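Long-range contact in melanin biosynthesis protein TyrA, putative (Shewanella oneidensis, PDB 2IIZ), which binds heme b and probably acts as a peroxidase of the dye-decolorizing (DyP-type) family: residues I239-Q244 / F258-R263. Sequence-based numbering, arbitrary orientation.
Sequences IEILRQ and FISTCR. With HEM (protoporphyrin IX containing Fe), chain C.
Arg243 and Phe258 sit on neighbouring antiparallel strands of a beta hairpin, strands 238-249 and 254-262, which forms part of the heme pocket of this DyP-type peroxidase. Leu242 N donates to Thr261 O, and Gln244 N donates to Ile259 O at 3.0 Å. Leu242 O receives two donors from Thr261: a weak bond from the backbone N and one from the hydroxyl. Thr261 OG1 lies between its own backbone N and carbonyl carbon (chi1 71°); its 2.5 Å distance from Leu242 O is unusually short and the value doubtful. Arg243 and Ser260 form the adjoining non-hydrogen-bonded pair.

On the heme side, the Phe258 ring puts one face against the porphyrin, offset toward the ring's rim, with CE1 3.3 Å from heme C2C. Ile241 CD1 reaches the edge of the same ring, 4.1 Å from Phe258 CZ, and also touches Ser260 OG. Arg243 passes Phe258 obliquely, with CD 3.8 Å from CE1. Its chain bends at chi3 (-74°), which places NE near heme C2D. One face of the Arg243 guanidinium is turned to pyrrole D, with heme C3D 3.5 Å above its plane and over its centre. Arg243 NH1 and NH2 both donate to heme O1A, at 2.9 and 3.0 Å. NH1 also forms a salt bridge with Asp152.

An alanine in place of Arg243 would probably leave propionate O1A without these two donors and Asp152 without this cationic partner, and open a gap beside Phe258 and the porphyrin. On the other face of the hairpin, Leu242 and Thr261 lie side by side against helix 160-166. The arginine's charge probably offsets that of the propionate, while Phe258 supplies an apolar surface for the macrocycle. The hairpin thus gives the heme both a charged contact and an apolar one.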
loop_
_atom_site.group_PDB
_atom_site.type_symbol
_atom_site.label_atom_id
_atom_site.label_comp_id
_atom_site.label_asym_id
_atom_site.label_seq_id
_atom_site.Cartn_x
_atom_site.Cartn_y
_atom_site.Cartn_z
ATOM N N ILE A 239 -22.381 19.321 -18.846
ATOM C CA ILE A 239 -22.122 17.919 -19.094
ATOM C C ILE A 239 -21.219 17.439 -17.959
ATOM O O ILE A 239 -20.038 17.816 -17.912
ATOM C CB ILE A 239 -21.389 17.766 -20.439
ATOM C CG2 ILE A 239 -21.174 16.321 -20.799
ATOM N N GLU A 240 -21.765 16.615 -17.059
ATOM C CA GLU A 240 -21.089 16.275 -15.794
ATOM C C GLU A 240 -20.695 14.816 -15.690
ATOM O O GLU A 240 -21.246 13.973 -16.382
ATOM C CB GLU A 240 -22.001 16.618 -14.603
ATOM C CG GLU A 240 -21.927 18.071 -14.117
ATOM C CD GLU A 240 -22.992 18.379 -13.073
ATOM O OE1 GLU A 240 -24.165 18.557 -13.463
ATOM O OE2 GLU A 240 -22.658 18.439 -11.862
ATOM N N ILE A 241 -19.731 14.535 -14.816
ATOM C CA ILE A 241 -19.462 13.181 -14.363
ATOM C C ILE A 241 -19.221 13.201 -12.854
ATOM O O ILE A 241 -18.954 14.266 -12.263
ATOM C CB ILE A 241 -18.233 12.551 -15.051
ATOM C CG1 ILE A 241 -17.004 13.444 -14.908
ATOM C CG2 ILE A 241 -18.511 12.281 -16.522
ATOM C CD1 ILE A 241 -15.714 12.658 -14.859
ATOM N N LEU A 242 -19.314 12.033 -12.228
ATOM C CA LEU A 242 -18.963 11.921 -10.827
ATOM C C LEU A 242 -17.676 11.140 -10.728
ATOM O O LEU A 242 -17.633 9.943 -10.952
ATOM C CB LEU A 242 -20.074 11.256 -10.005
ATOM C CG LEU A 242 -19.697 11.018 -8.537
ATOM C CD1 LEU A 242 -19.787 12.304 -7.716
ATOM C CD2 LEU A 242 -20.541 9.927 -7.943
ATOM N N ARG A 243 -16.612 11.832 -10.385
ATOM C CA ARG A 243 -15.319 11.185 -10.277
ATOM C C ARG A 243 -15.136 10.608 -8.907
ATOM O O ARG A 243 -15.614 11.168 -7.920
ATOM C CB ARG A 243 -14.210 12.185 -10.500
ATOM C CG ARG A 243 -14.093 12.677 -11.903
ATOM C CD ARG A 243 -13.273 13.947 -11.897
ATOM N NE ARG A 243 -14.057 15.068 -11.367
ATOM C CZ ARG A 243 -13.568 16.108 -10.700
ATOM N NH1 ARG A 243 -12.263 16.210 -10.439
ATOM N NH2 ARG A 243 -14.400 17.049 -10.289
ATOM N N GLN A 244 -14.428 9.488 -8.860
ATOM C CA GLN A 244 -14.142 8.801 -7.626
ATOM C C GLN A 244 -12.655 8.518 -7.523
ATOM O O GLN A 244 -12.285 7.539 -6.895
ATOM C CB GLN A 244 -14.903 7.474 -7.604
ATOM C CG GLN A 244 -16.422 7.597 -7.431
ATOM C CD GLN A 244 -16.861 7.965 -6.024
ATOM O OE1 GLN A 244 -16.038 8.225 -5.148
ATOM N NE2 GLN A 244 -18.178 7.994 -5.802
ATOM N N PHE A 258 -7.576 7.490 -11.957
ATOM C CA PHE A 258 -8.738 8.193 -12.412
ATOM C C PHE A 258 -9.914 7.280 -12.666
ATOM O O PHE A 258 -9.817 6.314 -13.435
ATOM C CB PHE A 258 -8.484 8.983 -13.681
ATOM C CG PHE A 258 -9.673 9.750 -14.098
ATOM C CD1 PHE A 258 -9.885 11.021 -13.602
ATOM C CD2 PHE A 258 -10.596 9.196 -14.973
ATOM C CE1 PHE A 258 -10.996 11.757 -13.978
ATOM C CE2 PHE A 258 -11.720 9.916 -15.365
ATOM C CZ PHE A 258 -11.926 11.208 -14.866
ATOM N N ILE A 259 -11.032 7.609 -12.023
ATOM C CA ILE A 259 -12.258 6.855 -12.167
ATOM C C ILE A 259 -13.410 7.799 -12.465
ATOM O O ILE A 259 -13.671 8.699 -11.687
ATOM C CB ILE A 259 -12.557 6.053 -10.894
ATOM C CG1 ILE A 259 -11.317 5.194 -10.523
ATOM C CG2 ILE A 259 -13.819 5.215 -11.089
ATOM C CD1 ILE A 259 -11.522 4.232 -9.398
ATOM N N SER A 260 -14.086 7.589 -13.595
ATOM C CA SER A 260 -15.309 8.316 -13.919
ATOM C C SER A 260 -16.539 7.422 -13.767
ATOM O O SER A 260 -16.505 6.252 -14.131
ATOM C CB SER A 260 -15.262 8.834 -15.339
ATOM O OG SER A 260 -16.534 9.344 -15.748
ATOM N N THR A 261 -17.622 7.992 -13.232
ATOM C CA THR A 261 -18.892 7.290 -13.058
ATOM C C THR A 261 -19.990 8.181 -13.602
ATOM O O THR A 261 -20.032 9.365 -13.288
ATOM C CB THR A 261 -19.180 6.987 -11.583
ATOM O OG1 THR A 261 -19.490 8.201 -10.881
ATOM C CG2 THR A 261 -17.986 6.309 -10.909
ATOM N N CYS A 262 -20.879 7.620 -14.417
ATOM C CA CYS A 262 -21.833 8.431 -15.162
ATOM C C CYS A 262 -22.981 7.595 -15.722
ATOM O O CYS A 262 -22.822 6.411 -16.002
ATOM C CB CYS A 262 -21.083 9.117 -16.305
ATOM S SG CYS A 262 -21.981 10.450 -17.146
ATOM N N ARG A 263 -24.144 8.209 -15.890
ATOM C CA ARG A 263 -25.287 7.500 -16.445
ATOM C C ARG A 263 -25.157 7.319 -17.958
ATOM O O ARG A 263 -25.889 6.520 -18.546
ATOM C CB ARG A 263 -26.585 8.230 -16.131
ATOM C CG ARG A 263 -26.961 9.316 -17.110
ATOM C CD ARG A 263 -27.875 10.309 -16.451
ATOM N NE ARG A 263 -29.188 9.745 -16.168
ATOM C CZ ARG A 263 -30.170 10.405 -15.562
ATOM N NH1 ARG A 263 -29.994 11.665 -15.163
ATOM N NH2 ARG A 263 -31.333 9.805 -15.352
HETATM C CHA HEM C . -11.279 19.036 -12.223
HETATM C CHB HEM C . -7.033 16.895 -11.453
HETATM C CHC HEM C . -7.866 13.807 -15.009
HETATM C CHD HEM C . -12.314 15.549 -15.435
HETATM C C1A HEM C . -10.036 18.746 -11.725
HETATM C C2A HEM C . -9.349 19.500 -10.699
HETATM C C3A HEM C . -8.168 18.888 -10.497
HETATM C C4A HEM C . -8.092 17.751 -11.375
HETATM C CMA HEM C . -7.056 19.291 -9.514
HETATM C CAA HEM C . -9.900 20.763 -9.992
HETATM C CBA HEM C . -10.686 20.411 -8.713
HETATM C CGA HEM C . -12.070 19.898 -9.044
HETATM O O1A HEM C . -12.326 18.665 -8.908
HETATM O O2A HEM C . -12.940 20.718 -9.446
HETATM C C1B HEM C . -6.893 15.891 -12.359
HETATM C C2B HEM C . -5.722 15.049 -12.481
HETATM C C3B HEM C . -5.958 14.186 -13.476
HETATM C C4B HEM C . -7.275 14.469 -13.991
HETATM C CMB HEM C . -4.473 15.193 -11.581
HETATM C CAB HEM C . -5.069 13.067 -14.041
HETATM C CBB HEM C . -3.751 13.203 -14.093
HETATM C C1C HEM C . -9.135 14.037 -15.439
HETATM C C2C HEM C . -9.753 13.342 -16.537
HETATM C C3C HEM C . -10.993 13.821 -16.665
HETATM C C4C HEM C . -11.176 14.827 -15.637
HETATM C CMC HEM C . -9.029 12.262 -17.357
HETATM C CAC HEM C . -12.079 13.425 -17.684
HETATM C CBC HEM C . -11.918 12.515 -18.654
HETATM C C1D HEM C . -12.461 16.624 -14.602
HETATM C C2D HEM C . -13.690 17.351 -14.425
HETATM C C3D HEM C . -13.368 18.442 -13.421
HETATM C C4D HEM C . -11.976 18.257 -13.100
HETATM C CMD HEM C . -15.039 17.074 -15.121
HETATM C CAD HEM C . -14.301 19.526 -12.859
HETATM C CBD HEM C . -14.090 20.788 -13.680
HETATM C CGD HEM C . -15.156 21.827 -13.421
HETATM O O1D HEM C . -14.839 22.845 -12.732
HETATM O O2D HEM C . -16.301 21.631 -13.904
HETATM N NA HEM C . -9.247 17.682 -12.123
HETATM N NB HEM C . -7.831 15.513 -13.295
HETATM N NC HEM C . -10.019 14.939 -14.897
HETATM N ND HEM C . -11.475 17.181 -13.810
HETATM FE FE HEM C . -9.540 16.458 -13.655
#